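Local coordinates for protein WipB (PDB 5NNY) that acts as a translocated Ser/Thr phosphatase of Legionella that targets the host lysosomal nutrient-sensing machinery, here represented by its phosphatase domain, at residues Leu112-Tyr116 and Gln184-His189; Asn128-Glu132 and Leu152-His157; Val134-Leu139 and Gly254-Tyr260; Lys191-Tyr195 and Ile240-Asn244; Met264-Tyr269 and Ala282-Arg288. All coordinates share one frame; numbering follows the deposited sequence.

Contact 1: Leu112-Tyr116 and Gln184-His189; sequences LQALY and QVYKKH
A chi1 of 163°, which sets CG opposite the backbone N, carries the ring of Tyr116 off helix 105-117 and against Val185, whose CG1 is likewise anti to its own N and whose two methyls divide the opposing surface between them. CG1 of Val185 rests 3.7 Å from the carbonyl O of Leu112, one turn before the tyrosine, while CG2 of Val185 approaches CD2 of Tyr116 at 3.7 Å. One face of the phenol ring is overlain by a backbone group: the carbonyl O of Gln184 lies 3.7 Å from CZ of Tyr116, offset toward the rim. A water donates to that same Gln184 O at 2.8 Å and also to Gln184 OE1, and it joins the Tyr116 hydroxyl to this end of helix 175-186. Both helices pack on strand 121-125 of the central mixed sheet, the core of the calcineurin-like phosphoesterase fold, with Leu112 and Tyr116 reaching Phe122 and Tyr186 reaching Ile124. His189 meets Tyr116 rim to rim, the ring planes at 81° and CE1 of His189 3.4 Å from CD1 of Tyr116. Its rotation is fixed by ND1 of His189, which donates to Val185 O at 2.7 Å, and by a stack on Phe122. At the buried end, CD1 of Leu112 touches the edge of the Tyr186 ring, whose hydroxyl is hydrogen-bonded to Glu97.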
# COMPACT_ATOMS: atom_id res chain seq x y z
N LEU A 112 -0.75 -2.65 -10.46
CA LEU A 112 0.52 -2.03 -10.12
C LEU A 112 1.62 -2.48 -11.08
O LEU A 112 2.45 -1.67 -11.50
CB LEU A 112 0.92 -2.35 -8.68
CG LEU A 112 -0.02 -1.82 -7.58
CD1 LEU A 112 0.44 -2.26 -6.18
CD2 LEU A 112 -0.13 -0.28 -7.68
N GLN A 113 1.66 -3.77 -11.41
CA GLN A 113 2.69 -4.27 -12.32
C GLN A 113 2.60 -3.61 -13.70
O GLN A 113 3.62 -3.22 -14.28
CB GLN A 113 2.56 -5.78 -12.45
CG GLN A 113 3.63 -6.47 -13.28
CD GLN A 113 3.40 -7.97 -13.27
OE1 GLN A 113 2.29 -8.42 -13.48
NE2 GLN A 113 4.45 -8.74 -13.01
N ALA A 114 1.39 -3.47 -14.23
CA ALA A 114 1.21 -2.79 -15.52
C ALA A 114 1.60 -1.32 -15.43
O ALA A 114 2.22 -0.78 -16.35
CB ALA A 114 -0.23 -2.93 -16.00
N LEU A 115 1.24 -0.65 -14.34
CA LEU A 115 1.66 0.74 -14.15
C LEU A 115 3.18 0.84 -14.21
O LEU A 115 3.74 1.69 -14.93
CB LEU A 115 1.12 1.28 -12.83
CG LEU A 115 -0.37 1.60 -12.80
CD1 LEU A 115 -0.85 1.96 -11.40
CD2 LEU A 115 -0.70 2.75 -13.79
N TYR A 116 3.87 -0.05 -13.50
CA TYR A 116 5.33 0.00 -13.45
C TYR A 116 5.93 -0.34 -14.81
O TYR A 116 6.80 0.38 -15.33
CB TYR A 116 5.83 -0.95 -12.35
CG TYR A 116 7.30 -1.32 -12.43
CD1 TYR A 116 8.28 -0.44 -12.00
CD2 TYR A 116 7.70 -2.56 -12.95
CE1 TYR A 116 9.62 -0.77 -12.07
CE2 TYR A 116 9.05 -2.90 -13.02
CZ TYR A 116 10.00 -2.00 -12.57
OH TYR A 116 11.34 -2.31 -12.64
N GLN A 184 9.79 -6.83 -7.39
CA GLN A 184 10.12 -6.06 -8.59
C GLN A 184 9.31 -4.77 -8.70
O GLN A 184 9.75 -3.82 -9.36
CB GLN A 184 9.87 -6.92 -9.84
CG GLN A 184 10.81 -8.07 -9.95
CD GLN A 184 12.24 -7.60 -10.15
OE1 GLN A 184 12.50 -6.67 -10.92
NE2 GLN A 184 13.17 -8.22 -9.44
N VAL A 185 8.15 -4.73 -8.08
CA VAL A 185 7.19 -3.65 -8.30
C VAL A 185 6.83 -2.98 -6.98
O VAL A 185 7.06 -1.78 -6.80
CB VAL A 185 5.92 -4.18 -8.99
CG1 VAL A 185 4.90 -3.06 -9.15
CG2 VAL A 185 6.29 -4.78 -10.36
N TYR A 186 6.26 -3.75 -6.06
CA TYR A 186 5.62 -3.14 -4.91
C TYR A 186 6.61 -2.46 -3.98
O TYR A 186 6.45 -1.27 -3.63
CB TYR A 186 4.81 -4.20 -4.15
CG TYR A 186 4.04 -3.62 -2.97
CD1 TYR A 186 2.78 -3.04 -3.17
CD2 TYR A 186 4.55 -3.68 -1.67
CE1 TYR A 186 2.05 -2.51 -2.10
CE2 TYR A 186 3.83 -3.15 -0.60
CZ TYR A 186 2.58 -2.58 -0.81
OH TYR A 186 1.86 -2.07 0.25
N LYS A 187 7.65 -3.18 -3.54
CA LYS A 187 8.45 -2.69 -2.43
C LYS A 187 9.29 -1.48 -2.81
O LYS A 187 9.59 -0.64 -1.95
CB LYS A 187 9.35 -3.80 -1.85
CG LYS A 187 10.53 -4.21 -2.74
CD LYS A 187 11.41 -5.23 -2.02
CE LYS A 187 12.68 -5.56 -2.81
NZ LYS A 187 13.35 -6.72 -2.17
N LYS A 188 9.71 -1.37 -4.06
CA LYS A 188 10.54 -0.23 -4.41
C LYS A 188 9.73 1.04 -4.65
O LYS A 188 10.32 2.10 -4.86
CB LYS A 188 11.41 -0.58 -5.61
CG LYS A 188 12.50 -1.61 -5.26
CD LYS A 188 13.03 -2.38 -6.47
CE LYS A 188 13.65 -3.74 -6.05
NZ LYS A 188 14.97 -3.63 -5.34
N HIS A 189 8.40 0.97 -4.61
CA HIS A 189 7.55 2.14 -4.73
C HIS A 189 6.96 2.55 -3.38
O HIS A 189 6.17 3.51 -3.32
CB HIS A 189 6.42 1.91 -5.75
CG HIS A 189 6.90 1.90 -7.16
ND1 HIS A 189 7.42 0.77 -7.76
CD2 HIS A 189 6.99 2.89 -8.08
CE1 HIS A 189 7.78 1.06 -9.00
NE2 HIS A 189 7.54 2.34 -9.22
O HOH W 1 12.46 -3.71 -9.98

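Contact 2: Asn128-Glu132 and Leu152-His157; sequences NHGIE and LGNIQH
From CB outward, Gln156 threads between His129 and Glu132. Its CB lies 4.0 Å from CE1 of His129. A chi1 of 59° places CG between the backbone N and carbonyl carbon and turns it toward helix 128-138; the chain stays extended beyond CG, which passes 3.8 Å from OE1 of Glu132. The terminal amide lies flat over the His129 ring, the planes only 2° apart, with OE1 above the ring centre. That oxygen accepts from Asn128 ND2 at 3.1 Å, nearly along the C=O axis. NE2 of Gln156 spends two bonds: one to the anti lone pair of Glu132 OE1, at 2.9 Å and almost straight (171°), the other to Asn128 O at 3.1 Å, where it stands above the carbonyl plane. Asn128 and His129 follow strand 121-125 in the position expected for the Asn-His pair of calcineurin-like phosphoesterases, and His129 also touches Asp96 and Asp100, an arrangement consistent with the edge of the active site. The bond of ND1 to Val99 O fixes the rotation of the ring that Gln156 stacks on. Glu132 OE1 takes a further bond from a water that also donates to Gln156 O. Beside it, CD1 of Leu152 packs 3.7 Å from CA of Glu132.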
# COMPACT_ATOMS: atom_id res chain seq x y z
N ASN A 128 -0.79 0.05 7.78
CA ASN A 128 -0.89 -1.18 8.56
C ASN A 128 -1.36 -2.34 7.68
O ASN A 128 -0.87 -3.47 7.84
CB ASN A 128 -1.83 -0.98 9.75
CG ASN A 128 -3.07 -0.13 9.42
OD1 ASN A 128 -2.96 1.06 9.12
ND2 ASN A 128 -4.25 -0.74 9.54
N HIS A 129 -2.26 -2.08 6.73
CA HIS A 129 -2.72 -3.14 5.83
C HIS A 129 -1.58 -3.60 4.92
O HIS A 129 -1.30 -4.80 4.80
CB HIS A 129 -3.92 -2.67 5.01
CG HIS A 129 -5.19 -2.54 5.78
ND1 HIS A 129 -6.06 -3.60 5.98
CD2 HIS A 129 -5.77 -1.47 6.38
CE1 HIS A 129 -7.10 -3.18 6.69
NE2 HIS A 129 -6.95 -1.90 6.94
N GLY A 130 -0.93 -2.66 4.29
CA GLY A 130 0.16 -2.98 3.41
C GLY A 130 1.35 -3.66 4.08
O GLY A 130 1.98 -4.51 3.55
N ILE A 131 1.57 -3.31 5.33
CA ILE A 131 2.64 -3.90 6.08
C ILE A 131 2.43 -5.43 6.32
O ILE A 131 3.34 -6.13 6.48
CB ILE A 131 2.88 -3.08 7.36
CG1 ILE A 131 4.32 -2.75 7.53
CG2 ILE A 131 2.35 -3.78 8.56
CD1 ILE A 131 4.52 -1.61 8.48
N GLU A 132 1.19 -5.89 6.37
CA GLU A 132 0.95 -7.29 6.50
C GLU A 132 1.40 -8.01 5.20
O GLU A 132 1.96 -9.07 5.26
CB GLU A 132 -0.51 -7.55 6.78
CG GLU A 132 -0.87 -8.99 6.72
CD GLU A 132 -2.27 -9.31 7.25
OE1 GLU A 132 -2.95 -8.46 7.76
OE2 GLU A 132 -2.66 -10.46 7.13
N LEU A 152 -0.46 -10.13 12.63
CA LEU A 152 -1.01 -8.94 12.00
C LEU A 152 -2.45 -9.15 11.55
O LEU A 152 -3.26 -8.22 11.61
CB LEU A 152 -0.14 -8.53 10.81
CG LEU A 152 1.25 -8.06 11.24
CD1 LEU A 152 2.06 -7.68 10.01
CD2 LEU A 152 1.11 -6.86 12.21
N GLY A 153 -2.80 -10.35 11.11
CA GLY A 153 -4.17 -10.63 10.71
C GLY A 153 -5.16 -10.57 11.86
O GLY A 153 -6.36 -10.47 11.61
N ASN A 154 -4.67 -10.65 13.10
CA ASN A 154 -5.53 -10.54 14.28
C ASN A 154 -6.04 -9.12 14.50
O ASN A 154 -6.97 -8.94 15.29
CB ASN A 154 -4.78 -10.96 15.54
CG ASN A 154 -4.57 -12.45 15.64
OD1 ASN A 154 -5.26 -13.24 14.99
ND2 ASN A 154 -3.62 -12.85 16.49
N ILE A 155 -5.44 -8.11 13.88
CA ILE A 155 -5.78 -6.72 14.21
C ILE A 155 -6.44 -5.99 13.06
O ILE A 155 -6.68 -4.78 13.17
CB ILE A 155 -4.56 -5.93 14.71
CG1 ILE A 155 -3.50 -5.82 13.61
CG2 ILE A 155 -4.02 -6.58 15.96
CD1 ILE A 155 -2.24 -5.13 14.04
N GLN A 156 -6.69 -6.67 11.95
CA GLN A 156 -7.34 -6.00 10.83
C GLN A 156 -7.96 -7.07 9.95
O GLN A 156 -7.52 -8.23 9.94
CB GLN A 156 -6.35 -5.13 10.05
CG GLN A 156 -5.18 -5.93 9.50
CD GLN A 156 -4.00 -5.06 9.11
OE1 GLN A 156 -3.95 -3.86 9.43
NE2 GLN A 156 -3.03 -5.65 8.43
N HIS A 157 -8.98 -6.68 9.22
CA HIS A 157 -9.63 -7.59 8.30
C HIS A 157 -8.97 -7.43 6.94
O HIS A 157 -8.76 -6.31 6.47
CB HIS A 157 -11.14 -7.35 8.25
CG HIS A 157 -11.86 -7.93 9.43
ND1 HIS A 157 -13.11 -7.52 9.83
CD2 HIS A 157 -11.49 -8.91 10.30
CE1 HIS A 157 -13.48 -8.21 10.89
NE2 HIS A 157 -12.52 -9.06 11.19
O HOH W 2 -5.66 -9.41 7.80

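Contact 3: Val134-Leu139 and Gly254-Tyr260; sequences VEACEL and GEIHTLY
OE1 of Glu138 is gripped twice by one residue: His257 ND1 donates to it at 2.6 Å and His257 N at 2.8 Å. A chi1 of 72° sets CG of His257 between its backbone N and carbonyl carbon, bringing ND1 to the oxygen its own N-H binds. ND1 comes from above the carboxylate plane, with OE1 in the plane of the imidazole, whereas the backbone N-H comes on the syn side; ring and carboxylate planes stand at 81°. The second oxygen, OE2 of Glu138, offers its syn lone pair to Ile256 N at 2.8 Å, so the carboxylate engages consecutive N-H groups at the start of the 3-10 segment 256-258. CD2 of Leu139 makes a CH-pi contact 3.7 Å from the His257 ring centroid, 14° off the normal, and Thr258 CG2 lies over the opposite face. One turn back, OE2 of Glu135 accepts from the Tyr260 hydroxyl at 2.7 Å and is shared with His262 NE2. CG1 of Val134 closes the apolar side, 3.7 Å from CG2 of Ile256. Gly254, at positive phi, ends helix 233-253 in a Schellman motif, and the connection that follows is thus bound to helix 128-138 through a histidine-carboxylate hydrogen bond.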
# COMPACT_ATOMS: atom_id res chain seq x y z
N VAL A 134 3.79 -6.92 3.21
CA VAL A 134 5.25 -6.84 3.29
C VAL A 134 5.78 -7.98 4.15
O VAL A 134 6.73 -8.69 3.78
CB VAL A 134 5.67 -5.48 3.86
CG1 VAL A 134 7.15 -5.52 4.26
CG2 VAL A 134 5.39 -4.37 2.85
N GLU A 135 5.22 -8.14 5.34
CA GLU A 135 5.73 -9.13 6.28
C GLU A 135 5.57 -10.54 5.73
O GLU A 135 6.49 -11.34 5.79
CB GLU A 135 5.01 -9.00 7.63
CG GLU A 135 5.69 -9.81 8.75
CD GLU A 135 4.86 -9.82 10.03
OE1 GLU A 135 3.93 -10.66 10.12
OE2 GLU A 135 5.12 -8.96 10.90
N ALA A 136 4.38 -10.84 5.19
CA ALA A 136 4.13 -12.13 4.56
C ALA A 136 5.18 -12.43 3.50
O ALA A 136 5.71 -13.55 3.44
CB ALA A 136 2.74 -12.14 3.95
N CYS A 137 5.48 -11.45 2.65
CA CYS A 137 6.43 -11.70 1.57
C CYS A 137 7.85 -11.81 2.10
O CYS A 137 8.62 -12.68 1.65
CB CYS A 137 6.34 -10.59 0.52
SG CYS A 137 4.81 -10.64 -0.43
N GLU A 138 8.23 -10.95 3.05
CA GLU A 138 9.59 -10.99 3.59
C GLU A 138 9.87 -12.27 4.37
O GLU A 138 11.02 -12.73 4.42
CB GLU A 138 9.83 -9.78 4.50
CG GLU A 138 9.94 -8.45 3.80
CD GLU A 138 10.40 -7.36 4.75
OE1 GLU A 138 10.25 -7.55 5.98
OE2 GLU A 138 10.92 -6.34 4.26
N LEU A 139 8.86 -12.85 5.02
CA LEU A 139 9.06 -14.05 5.82
C LEU A 139 8.63 -15.32 5.10
O LEU A 139 8.42 -16.36 5.74
CB LEU A 139 8.33 -13.93 7.17
CG LEU A 139 8.78 -12.75 8.04
CD1 LEU A 139 8.10 -12.76 9.39
CD2 LEU A 139 10.30 -12.73 8.19
N GLY A 254 14.92 -7.05 2.73
CA GLY A 254 13.86 -7.87 3.27
C GLY A 254 13.68 -7.70 4.76
O GLY A 254 13.32 -8.66 5.45
N GLU A 255 13.95 -6.49 5.28
CA GLU A 255 13.99 -6.25 6.72
C GLU A 255 13.03 -5.14 7.17
O GLU A 255 13.19 -4.61 8.27
CB GLU A 255 15.41 -5.91 7.15
CG GLU A 255 16.40 -7.08 6.93
CD GLU A 255 17.75 -6.82 7.56
OE1 GLU A 255 18.06 -7.44 8.60
OE2 GLU A 255 18.50 -5.97 7.03
N ILE A 256 12.05 -4.78 6.34
CA ILE A 256 11.00 -3.87 6.82
C ILE A 256 10.36 -4.44 8.08
O ILE A 256 10.02 -3.70 9.01
CB ILE A 256 9.94 -3.62 5.73
CG1 ILE A 256 10.51 -2.78 4.60
CG2 ILE A 256 8.72 -2.91 6.31
CD1 ILE A 256 9.65 -2.83 3.32
N HIS A 257 10.21 -5.77 8.13
CA HIS A 257 9.54 -6.39 9.27
C HIS A 257 10.32 -6.22 10.57
O HIS A 257 9.75 -6.45 11.64
CB HIS A 257 9.29 -7.89 9.00
CG HIS A 257 10.53 -8.72 9.03
ND1 HIS A 257 11.33 -8.91 7.92
CD2 HIS A 257 11.11 -9.42 10.04
CE1 HIS A 257 12.35 -9.69 8.24
NE2 HIS A 257 12.24 -10.01 9.52
N THR A 258 11.60 -5.83 10.52
CA THR A 258 12.38 -5.56 11.73
C THR A 258 12.15 -4.16 12.29
O THR A 258 12.71 -3.82 13.35
CB THR A 258 13.88 -5.76 11.47
OG1 THR A 258 14.37 -4.68 10.66
CG2 THR A 258 14.18 -7.09 10.76
N LEU A 259 11.35 -3.33 11.62
CA LEU A 259 11.15 -1.95 12.07
C LEU A 259 10.07 -1.80 13.14
O LEU A 259 9.80 -0.67 13.54
CB LEU A 259 10.83 -1.05 10.89
CG LEU A 259 11.95 -0.97 9.84
CD1 LEU A 259 11.47 -0.26 8.58
CD2 LEU A 259 13.17 -0.25 10.42
N TYR A 260 9.49 -2.91 13.62
CA TYR A 260 8.40 -2.91 14.59
C TYR A 260 8.37 -4.29 15.24
O TYR A 260 8.90 -5.26 14.69
CB TYR A 260 7.05 -2.61 13.92
CG TYR A 260 6.70 -3.64 12.85
CD1 TYR A 260 6.09 -4.84 13.18
CD2 TYR A 260 7.01 -3.41 11.49
CE1 TYR A 260 5.78 -5.80 12.21
CE2 TYR A 260 6.69 -4.36 10.52
CZ TYR A 260 6.09 -5.55 10.89
OH TYR A 260 5.78 -6.50 9.93
O HOH W 3 13.36 -11.21 4.14

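Contact 4: Lys191-Tyr195 and Ile240-Asn244; sequences KIISY and IDAIN
Hydrogen bonds at both ends join Lys191-Tyr195 to helix 233-253. At one end Asn244 uses both sides of its amide on the backbone: ND2 donates to Ile193 O at 2.7 Å, with the acceptor in the amide plane and an N-H...O angle of 164°, and OD1 of Asn244 accepts from Ile192 N at 3.2 Å, a more bent bond (138°). At the other end the Tyr195 hydroxyl donates to Asp241 OD1 at 2.7 Å, on the syn side, somewhat out of the carboxylate plane. With chi1 at 63° the ring lies alongside Ile240, which leaves its hydroxyl at Asp241.

Apolar contact fills the middle. CG2 of Ile240 sits at the edge of the Tyr195 ring, 3.6 Å from CD2, and 3.8 Å from CG1 of Ile193. A further contact, CD1 of Ile192 to CG2 of Ile243 at 4.3 Å, is less certain, because Ile192 has two conformers.

The aliphatic part of Lys191 crosses the asparagine, its CD 3.5 Å from Asn244 ND2, before NZ reaches a salt bridge with Glu123 on strand 121-125.

Strand 190-198 of the central sheet is interrupted here, and the paired bonds of Asn244 give its main-chain polar groups a partner on the helix.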
# COMPACT_ATOMS: atom_id res chain seq x y z
N LYS A 191 6.95 4.17 0.34
CA LYS A 191 7.53 5.27 1.10
C LYS A 191 6.82 5.32 2.44
O LYS A 191 5.62 5.07 2.51
CB LYS A 191 7.37 6.63 0.39
CG LYS A 191 7.89 6.66 -1.03
CD LYS A 191 9.12 7.50 -1.13
CE LYS A 191 9.47 7.83 -2.58
NZ LYS A 191 8.72 9.03 -3.06
N ILE A 192 7.57 5.61 3.51
CA ILE A 192 6.92 5.81 4.81
C ILE A 192 6.11 7.10 4.79
O ILE A 192 4.94 7.12 5.19
CB ILE A 192 7.95 5.85 5.95
CG1 ILE A 192 8.87 4.64 5.94
CG2 ILE A 192 7.24 5.94 7.30
CD1 ILE A 192 9.89 4.70 7.07
N ILE A 193 6.74 8.19 4.37
CA ILE A 193 6.09 9.47 4.23
C ILE A 193 6.59 10.06 2.91
O ILE A 193 7.61 9.62 2.36
CB ILE A 193 6.38 10.44 5.41
CG1 ILE A 193 7.89 10.59 5.62
CG2 ILE A 193 5.70 9.98 6.69
CD1 ILE A 193 8.26 11.60 6.68
N SER A 194 5.87 11.05 2.40
CA SER A 194 6.23 11.68 1.14
C SER A 194 5.89 13.17 1.21
O SER A 194 5.41 13.66 2.23
CB SER A 194 5.53 11.00 -0.04
OG SER A 194 6.07 11.49 -1.25
N TYR A 195 6.13 13.89 0.10
CA TYR A 195 5.89 15.33 0.12
C TYR A 195 5.74 15.90 -1.28
O TYR A 195 6.20 15.33 -2.27
CB TYR A 195 7.01 16.07 0.88
CG TYR A 195 8.36 15.92 0.22
CD1 TYR A 195 8.71 16.73 -0.86
CD2 TYR A 195 9.27 14.98 0.67
CE1 TYR A 195 9.92 16.58 -1.49
CE2 TYR A 195 10.49 14.82 0.06
CZ TYR A 195 10.81 15.63 -1.01
OH TYR A 195 12.03 15.47 -1.62
N ILE A 240 13.29 14.06 4.63
CA ILE A 240 12.34 13.01 4.29
C ILE A 240 12.95 12.07 3.26
O ILE A 240 12.84 10.85 3.37
CB ILE A 240 11.00 13.63 3.83
CG1 ILE A 240 10.31 14.36 5.00
CG2 ILE A 240 10.06 12.58 3.23
CD1 ILE A 240 9.08 15.17 4.54
N ASP A 241 13.66 12.65 2.28
CA ASP A 241 14.45 11.87 1.32
C ASP A 241 15.41 10.91 2.02
O ASP A 241 15.54 9.75 1.63
CB ASP A 241 15.24 12.82 0.41
CG ASP A 241 14.37 13.55 -0.59
OD1 ASP A 241 13.19 13.18 -0.77
OD2 ASP A 241 14.87 14.52 -1.21
N ALA A 242 16.11 11.40 3.05
CA ALA A 242 17.06 10.56 3.77
C ALA A 242 16.34 9.43 4.50
O ALA A 242 16.81 8.29 4.52
CB ALA A 242 17.88 11.40 4.75
N ILE A 243 15.21 9.75 5.13
CA ILE A 243 14.42 8.72 5.79
C ILE A 243 13.98 7.65 4.79
O ILE A 243 14.10 6.46 5.05
CB ILE A 243 13.22 9.34 6.52
CG1 ILE A 243 13.72 10.13 7.74
CG2 ILE A 243 12.23 8.26 6.98
CD1 ILE A 243 12.76 11.21 8.20
N ASN A 244 13.48 8.07 3.63
CA ASN A 244 12.99 7.10 2.67
C ASN A 244 14.13 6.30 2.04
O ASN A 244 13.92 5.14 1.67
CB ASN A 244 12.14 7.78 1.59
CG ASN A 244 10.74 8.13 2.08
OD1 ASN A 244 10.12 7.37 2.83
ND2 ASN A 244 10.24 9.28 1.66

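Contact 5: Met264-Tyr269 and Ala282-Arg288; sequences MMYRGY and AATVWGR
Trp286 lies against the backbone of Gly268, and the CA atoms of these two are 5.8 Å apart, nearer than those of Met264 and Ala282 at the other end. The helix axes approach to 9.7 Å and cross at -34°, and with no side chain at Gly268 the indole can lie on the main chain: CA of Gly268 is 4.0 Å from the centroid of the five-membered ring, in a CH-pi contact over the face. Met265 is bent at chi2 (-56°) and chi3 (-87°), which curls its sulfur into the ring plane, a Met-aromatic contact in which Trp286 NE1 makes a weak hydrogen bond to SD at 3.4 Å. Deeper along the helices, CB of Ala282 fits between CB of Met264 at 3.8 Å and SD of Met265 at 3.9 Å, and Met265 continues onto Ile131 and Leu152 of neighbouring helices.

The outer side is looser at Tyr269, which is exposed; its CB still touches CH2 of Trp286, but its ring leads away and offers that atom only an edge. Helix 280-286 finishes in a Schellman motif at Gly287, after which Arg288, though partly exposed, fastens this margin with two bonds: its guanidinium grips Gly268 O side-on, NE at 2.9 Å and NH2 at 3.1 Å.

Gly268 O lies in the last turn of helix 262-270, where the helix dipole would probably favour a cationic partner. The Arg288 bonds are the strong polar element, whereas the NE1 bond to sulfur is weak and its side is held mainly by dispersion and CH-pi contact.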
# COMPACT_ATOMS: atom_id res chain seq x y z
N MET A 264 3.75 -3.76 19.41
CA MET A 264 3.51 -2.38 18.99
C MET A 264 2.27 -2.29 18.12
O MET A 264 1.53 -1.30 18.18
CB MET A 264 4.72 -1.84 18.22
CG MET A 264 6.01 -1.76 18.98
SD MET A 264 7.27 -1.30 17.79
CE MET A 264 8.79 -1.65 18.66
N MET A 265 2.02 -3.30 17.30
CA MET A 265 0.89 -3.22 16.38
C MET A 265 -0.43 -3.51 17.09
O MET A 265 -1.47 -2.93 16.76
CB MET A 265 1.12 -4.19 15.20
CG MET A 265 2.42 -3.90 14.46
SD MET A 265 2.50 -2.19 13.88
CE MET A 265 1.66 -2.33 12.30
N TYR A 266 -0.41 -4.40 18.09
CA TYR A 266 -1.62 -4.59 18.88
C TYR A 266 -1.98 -3.31 19.62
O TYR A 266 -3.14 -2.88 19.64
CB TYR A 266 -1.45 -5.73 19.89
CG TYR A 266 -1.48 -7.12 19.30
CD1 TYR A 266 -2.68 -7.68 18.87
CD2 TYR A 266 -0.32 -7.89 19.22
CE1 TYR A 266 -2.73 -8.96 18.35
CE2 TYR A 266 -0.36 -9.20 18.69
CZ TYR A 266 -1.56 -9.71 18.25
OH TYR A 266 -1.63 -10.99 17.73
N ARG A 267 -1.00 -2.69 20.26
CA ARG A 267 -1.28 -1.45 20.98
C ARG A 267 -1.61 -0.33 20.00
O ARG A 267 -2.42 0.55 20.31
CB ARG A 267 -0.09 -1.07 21.86
CG ARG A 267 0.04 -1.96 23.11
CD ARG A 267 1.24 -1.57 23.96
NE ARG A 267 2.51 -2.00 23.38
CZ ARG A 267 3.46 -1.19 22.93
NH1 ARG A 267 4.58 -1.70 22.44
NH2 ARG A 267 3.30 0.13 22.98
N GLY A 268 -0.98 -0.35 18.82
CA GLY A 268 -1.36 0.60 17.79
C GLY A 268 -2.82 0.44 17.40
O GLY A 268 -3.58 1.41 17.37
N TYR A 269 -3.23 -0.79 17.11
CA TYR A 269 -4.63 -1.02 16.78
C TYR A 269 -5.53 -0.55 17.91
O TYR A 269 -6.57 0.08 17.66
CB TYR A 269 -4.88 -2.50 16.48
CG TYR A 269 -6.34 -2.82 16.53
CD1 TYR A 269 -7.20 -2.36 15.55
CD2 TYR A 269 -6.88 -3.56 17.60
CE1 TYR A 269 -8.55 -2.63 15.61
CE2 TYR A 269 -8.23 -3.82 17.66
CZ TYR A 269 -9.06 -3.36 16.66
OH TYR A 269 -10.41 -3.61 16.70
N ALA A 282 5.66 2.14 13.98
CA ALA A 282 4.29 1.79 14.36
C ALA A 282 3.46 3.05 14.61
O ALA A 282 2.32 3.16 14.14
CB ALA A 282 4.30 0.88 15.59
N ALA A 283 4.02 4.01 15.34
CA ALA A 283 3.31 5.26 15.63
C ALA A 283 2.93 5.99 14.34
O ALA A 283 1.84 6.54 14.22
CB ALA A 283 4.17 6.14 16.53
N THR A 284 3.80 5.94 13.33
CA THR A 284 3.51 6.65 12.08
C THR A 284 2.41 5.94 11.28
O THR A 284 1.47 6.58 10.82
CB THR A 284 4.80 6.78 11.26
OG1 THR A 284 5.74 7.59 11.97
CG2 THR A 284 4.52 7.43 9.90
N VAL A 285 2.51 4.63 11.10
CA VAL A 285 1.51 3.96 10.27
C VAL A 285 0.15 3.94 10.98
O VAL A 285 -0.89 3.90 10.32
CB VAL A 285 1.95 2.53 9.86
CG1 VAL A 285 3.20 2.60 8.97
CG2 VAL A 285 2.17 1.63 11.07
N TRP A 286 0.13 3.92 12.32
CA TRP A 286 -1.16 3.94 13.02
C TRP A 286 -1.63 5.34 13.36
O TRP A 286 -2.79 5.51 13.76
CB TRP A 286 -1.11 3.08 14.30
CG TRP A 286 -1.14 1.55 14.03
CD1 TRP A 286 -0.09 0.69 14.04
CD2 TRP A 286 -2.30 0.77 13.71
NE1 TRP A 286 -0.52 -0.59 13.73
CE2 TRP A 286 -1.87 -0.56 13.52
CE3 TRP A 286 -3.66 1.07 13.56
CZ2 TRP A 286 -2.75 -1.59 13.21
CZ3 TRP A 286 -4.52 0.06 13.22
CH2 TRP A 286 -4.07 -1.26 13.06
N GLY A 287 -0.79 6.36 13.19
CA GLY A 287 -1.23 7.72 13.49
C GLY A 287 -1.41 7.98 14.97
O GLY A 287 -2.30 8.75 15.36
N ARG A 288 -0.59 7.35 15.81
CA ARG A 288 -0.72 7.43 17.26
C ARG A 288 0.28 8.41 17.86
O ARG A 288 1.27 8.79 17.23
CB ARG A 288 -0.50 6.06 17.91
CG ARG A 288 -1.38 4.96 17.35
CD ARG A 288 -2.85 5.37 17.44
NE ARG A 288 -3.71 4.27 17.01
CZ ARG A 288 -4.96 4.40 16.60
NH1 ARG A 288 -5.52 5.60 16.55
NH2 ARG A 288 -5.66 3.34 16.22

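Overall arrangement
From the N terminus, helix 105-117 opens contact 1, which closes at 184-189 after a long excursion, a little over half of it helical. Contact 2 is nested within that loop, tying the start of helix 128-138 to residues 152-157. Contact 3 begins on the same helix but closes only at 254-260, so it crosses both contacts 1 and 2. Contact 4 is nested inside contact 3 and fastens helix 233-253 to central strand 190-198. Contact 5 follows in series, pairing helices 262-270 and 280-286. Its centre is about 11 Å from that of contact 2, which it touches through Tyr266 and Asn154, and about 26 Å from that of contact 1, across the chain's centre.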